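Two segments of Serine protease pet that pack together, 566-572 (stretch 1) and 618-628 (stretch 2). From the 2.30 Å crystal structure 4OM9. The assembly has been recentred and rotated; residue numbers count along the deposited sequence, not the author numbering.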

# COMPACT_ATOMS: atom_id res chain seq x y z
N ASN A 566 -21.79 0.83 10.17
CA ASN A 566 -22.28 1.11 8.81
C ASN A 566 -21.38 2.07 7.98
O ASN A 566 -21.87 2.78 7.11
CB ASN A 566 -23.71 1.68 8.87
CG ASN A 566 -24.49 1.50 7.56
OD1 ASN A 566 -24.29 0.54 6.83
ND2 ASN A 566 -25.38 2.44 7.29
N GLN A 567 -20.07 2.10 8.26
CA GLN A 567 -19.13 2.87 7.43
C GLN A 567 -18.20 1.93 6.68
O GLN A 567 -17.85 0.87 7.19
CB GLN A 567 -18.28 3.83 8.26
CG GLN A 567 -19.01 4.55 9.35
CD GLN A 567 -20.05 5.49 8.81
OE1 GLN A 567 -19.72 6.58 8.33
NE2 GLN A 567 -21.31 5.09 8.88
N VAL A 568 -17.80 2.33 5.47
CA VAL A 568 -17.05 1.47 4.57
C VAL A 568 -15.70 1.10 5.15
O VAL A 568 -15.25 -0.04 5.03
CB VAL A 568 -16.86 2.12 3.19
CG1 VAL A 568 -15.74 1.42 2.43
CG2 VAL A 568 -18.16 2.08 2.40
N SER A 569 -15.06 2.07 5.79
CA SER A 569 -13.86 1.82 6.58
C SER A 569 -13.85 2.79 7.73
O SER A 569 -14.71 3.66 7.80
CB SER A 569 -12.59 1.95 5.73
OG SER A 569 -12.49 3.25 5.15
N ASP A 570 -12.87 2.65 8.62
CA ASP A 570 -12.78 3.51 9.79
C ASP A 570 -11.33 3.87 10.04
O ASP A 570 -10.45 3.03 9.87
CB ASP A 570 -13.39 2.80 11.01
CG ASP A 570 -13.70 3.75 12.16
OD1 ASP A 570 -12.75 4.20 12.85
OD2 ASP A 570 -14.90 4.03 12.38
N LEU A 571 -11.06 5.11 10.44
CA LEU A 571 -9.70 5.55 10.75
C LEU A 571 -9.05 4.77 11.91
O LEU A 571 -7.83 4.71 12.02
CB LEU A 571 -9.70 7.04 11.09
CG LEU A 571 -9.85 8.03 9.93
CD1 LEU A 571 -10.09 9.41 10.52
CD2 LEU A 571 -8.61 8.02 9.06
N SER A 572 -9.87 4.19 12.77
CA SER A 572 -9.37 3.42 13.89
C SER A 572 -9.36 1.90 13.63
O SER A 572 -9.04 1.14 14.54
CB SER A 572 -10.20 3.72 15.12
OG SER A 572 -11.48 3.13 14.98
N THR A 618 -1.88 12.13 10.48
CA THR A 618 -3.16 12.36 9.83
C THR A 618 -3.31 11.46 8.62
O THR A 618 -2.50 11.48 7.69
CB THR A 618 -3.32 13.82 9.42
OG1 THR A 618 -3.02 14.66 10.53
CG2 THR A 618 -4.75 14.08 8.96
N ALA A 619 -4.35 10.64 8.65
CA ALA A 619 -4.65 9.76 7.53
C ALA A 619 -6.04 10.08 6.98
O ALA A 619 -6.88 10.65 7.68
CB ALA A 619 -4.54 8.31 7.94
N TYR A 620 -6.25 9.74 5.72
CA TYR A 620 -7.50 10.07 5.04
C TYR A 620 -8.25 8.83 4.60
O TYR A 620 -7.66 7.85 4.15
CB TYR A 620 -7.23 10.98 3.83
CG TYR A 620 -6.51 12.26 4.22
CD1 TYR A 620 -5.15 12.25 4.51
CD2 TYR A 620 -7.19 13.47 4.31
CE1 TYR A 620 -4.49 13.40 4.88
CE2 TYR A 620 -6.54 14.63 4.68
CZ TYR A 620 -5.19 14.59 4.95
OH TYR A 620 -4.50 15.71 5.32
N ILE A 621 -9.57 8.85 4.74
CA ILE A 621 -10.38 7.78 4.19
C ILE A 621 -11.51 8.37 3.37
O ILE A 621 -11.88 9.55 3.54
CB ILE A 621 -10.96 6.85 5.28
CG1 ILE A 621 -11.94 7.61 6.17
CG2 ILE A 621 -9.85 6.24 6.10
CD1 ILE A 621 -12.67 6.71 7.20
N ASP A 622 -12.05 7.52 2.49
CA ASP A 622 -13.08 7.88 1.53
C ASP A 622 -14.33 7.10 1.90
O ASP A 622 -14.33 5.88 1.83
CB ASP A 622 -12.58 7.57 0.10
CG ASP A 622 -13.64 7.77 -1.01
OD1 ASP A 622 -14.73 8.35 -0.75
OD2 ASP A 622 -13.36 7.35 -2.15
N LEU A 623 -15.38 7.79 2.31
CA LEU A 623 -16.63 7.14 2.65
C LEU A 623 -17.30 6.41 1.46
O LEU A 623 -18.24 5.63 1.66
CB LEU A 623 -17.59 8.14 3.25
CG LEU A 623 -17.14 8.67 4.62
CD1 LEU A 623 -18.15 9.66 5.19
CD2 LEU A 623 -16.89 7.51 5.59
N TYR A 624 -16.83 6.64 0.24
CA TYR A 624 -17.37 5.93 -0.91
C TYR A 624 -16.29 5.20 -1.66
O TYR A 624 -16.46 4.83 -2.84
CB TYR A 624 -18.09 6.88 -1.86
CG TYR A 624 -19.28 7.57 -1.26
CD1 TYR A 624 -20.44 6.86 -0.98
CD2 TYR A 624 -19.25 8.93 -1.00
CE1 TYR A 624 -21.55 7.49 -0.44
CE2 TYR A 624 -20.35 9.57 -0.44
CZ TYR A 624 -21.50 8.84 -0.17
OH TYR A 624 -22.60 9.47 0.36
N SER A 625 -15.17 4.99 -0.98
CA SER A 625 -14.13 4.11 -1.48
C SER A 625 -14.71 2.77 -1.96
O SER A 625 -15.51 2.13 -1.27
CB SER A 625 -13.09 3.89 -0.37
OG SER A 625 -12.15 2.91 -0.75
N GLY A 626 -14.33 2.34 -3.16
CA GLY A 626 -14.81 1.09 -3.69
C GLY A 626 -16.19 1.20 -4.29
O GLY A 626 -16.62 0.31 -5.01
N LYS A 627 -16.90 2.30 -4.02
CA LYS A 627 -18.19 2.53 -4.69
C LYS A 627 -18.32 3.99 -5.16
O LYS A 627 -19.33 4.66 -4.92
CB LYS A 627 -19.35 2.15 -3.76
CG LYS A 627 -19.31 2.76 -2.37
CD LYS A 627 -20.00 1.85 -1.36
CE LYS A 627 -21.40 2.34 -1.02
NZ LYS A 627 -22.09 1.39 -0.07
N ASN A 628 -17.27 4.48 -5.83
CA ASN A 628 -17.20 5.87 -6.25
C ASN A 628 -17.95 6.18 -7.56
O ASN A 628 -18.27 7.34 -7.83
CB ASN A 628 -15.74 6.29 -6.41
CG ASN A 628 -14.96 6.25 -5.10
OD1 ASN A 628 -14.15 5.35 -4.89
ND2 ASN A 628 -15.20 7.23 -4.23
O HOH W 1 -19.16 4.68 4.50
O HOH W 2 -14.55 4.78 4.51

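This is a small, mostly apolar contact in which an irregular segment lies against a strand and the turns that follow it, with no direct hydrogen bond between the two and with polar groups linked through two waters instead. The two stretches together bury 430 Å², and the backbones stay well apart: the CA atoms of Val568 and Leu623 are 6.0 Å from each other, and those of Leu571 and Ile621 are 7.0 Å. Such spacing leaves room for side chains and ordered water between the two backbones.

At one end, Leu571 packs on the strand formed by residues 618-622. Its CA-to-CB bond points sideways, yet with chi1 in the m well and chi2 in t the end of the side chain comes nearer to stretch 2. Leu571 CD2 lies 3.7 Å from Ile621 CG2 and 4.2 Å from Ala619 CB, both ordinary van der Waals separations, and 3.4 Å from Ala619 O, where the methyl group rests on the strand backbone. The alternation of the strand explains the choice of partners: Ala619 and Ile621 direct their CA-to-CB bonds toward stretch 1, whereas Tyr620 between them points away.

Ile621 reaches further along the segment. Its CD1 atom sits 3.7 Å from Ser569 O and 4.1 Å from Asp570 CA, so the residue meets backbone as well as side chain. Ser569 also turns toward the strand, with its OG 3.9 Å from Ile621 CB. The hydroxyl finds its polar partner in water 2, which donates to Ser569 OG at 2.6 Å and to Asp622 O at 2.9 Å. This one water therefore bridges the stretches.

Val568 covers the turns beyond the strand. Its CA-to-CB bond points toward stretch 2, and its two methyl groups approach different parts of it: CG2 is 3.6 Å from Leu623 O and 4.2 Å from Lys627 CD, while CG1 is 3.8 Å from Ser625 O. A second bridge lies nearby, where water 1 accepts from Val568 N at 2.9 Å and donates to Leu623 O at 3.1 Å. Gln567 adds a smaller contact, its OE1 lying 4.0 Å from Leu623 CD2.

The surface that receives Val568 is shaped by two successive turns. The type I turn from Asp622 to Ser625 is closed by Ser625 N donating to Asp622 O at 3.1 Å, and Tyr624 N donates to Asp622 OD1 at 2.9 Å. The type II turn from Tyr624 to Lys627 is closed by Lys627 N donating to Tyr624 O at 2.8 Å. Gly626 has phi/psi of 81/-14, at which a CB would be jammed against the carbonyl O of Ser625; the backbone alone accounts for glycine here. Asn628 ND2 donates to Asp622 OD2 at 2.8 Å, tying the end of stretch 2 back to the start of the turns.

Asp570 points its CA-to-CB bond away from stretch 2, and its OD1 accepts from Ser572 N at 2.9 Å and from Ser572 OG at 2.7 Å, within stretch 1.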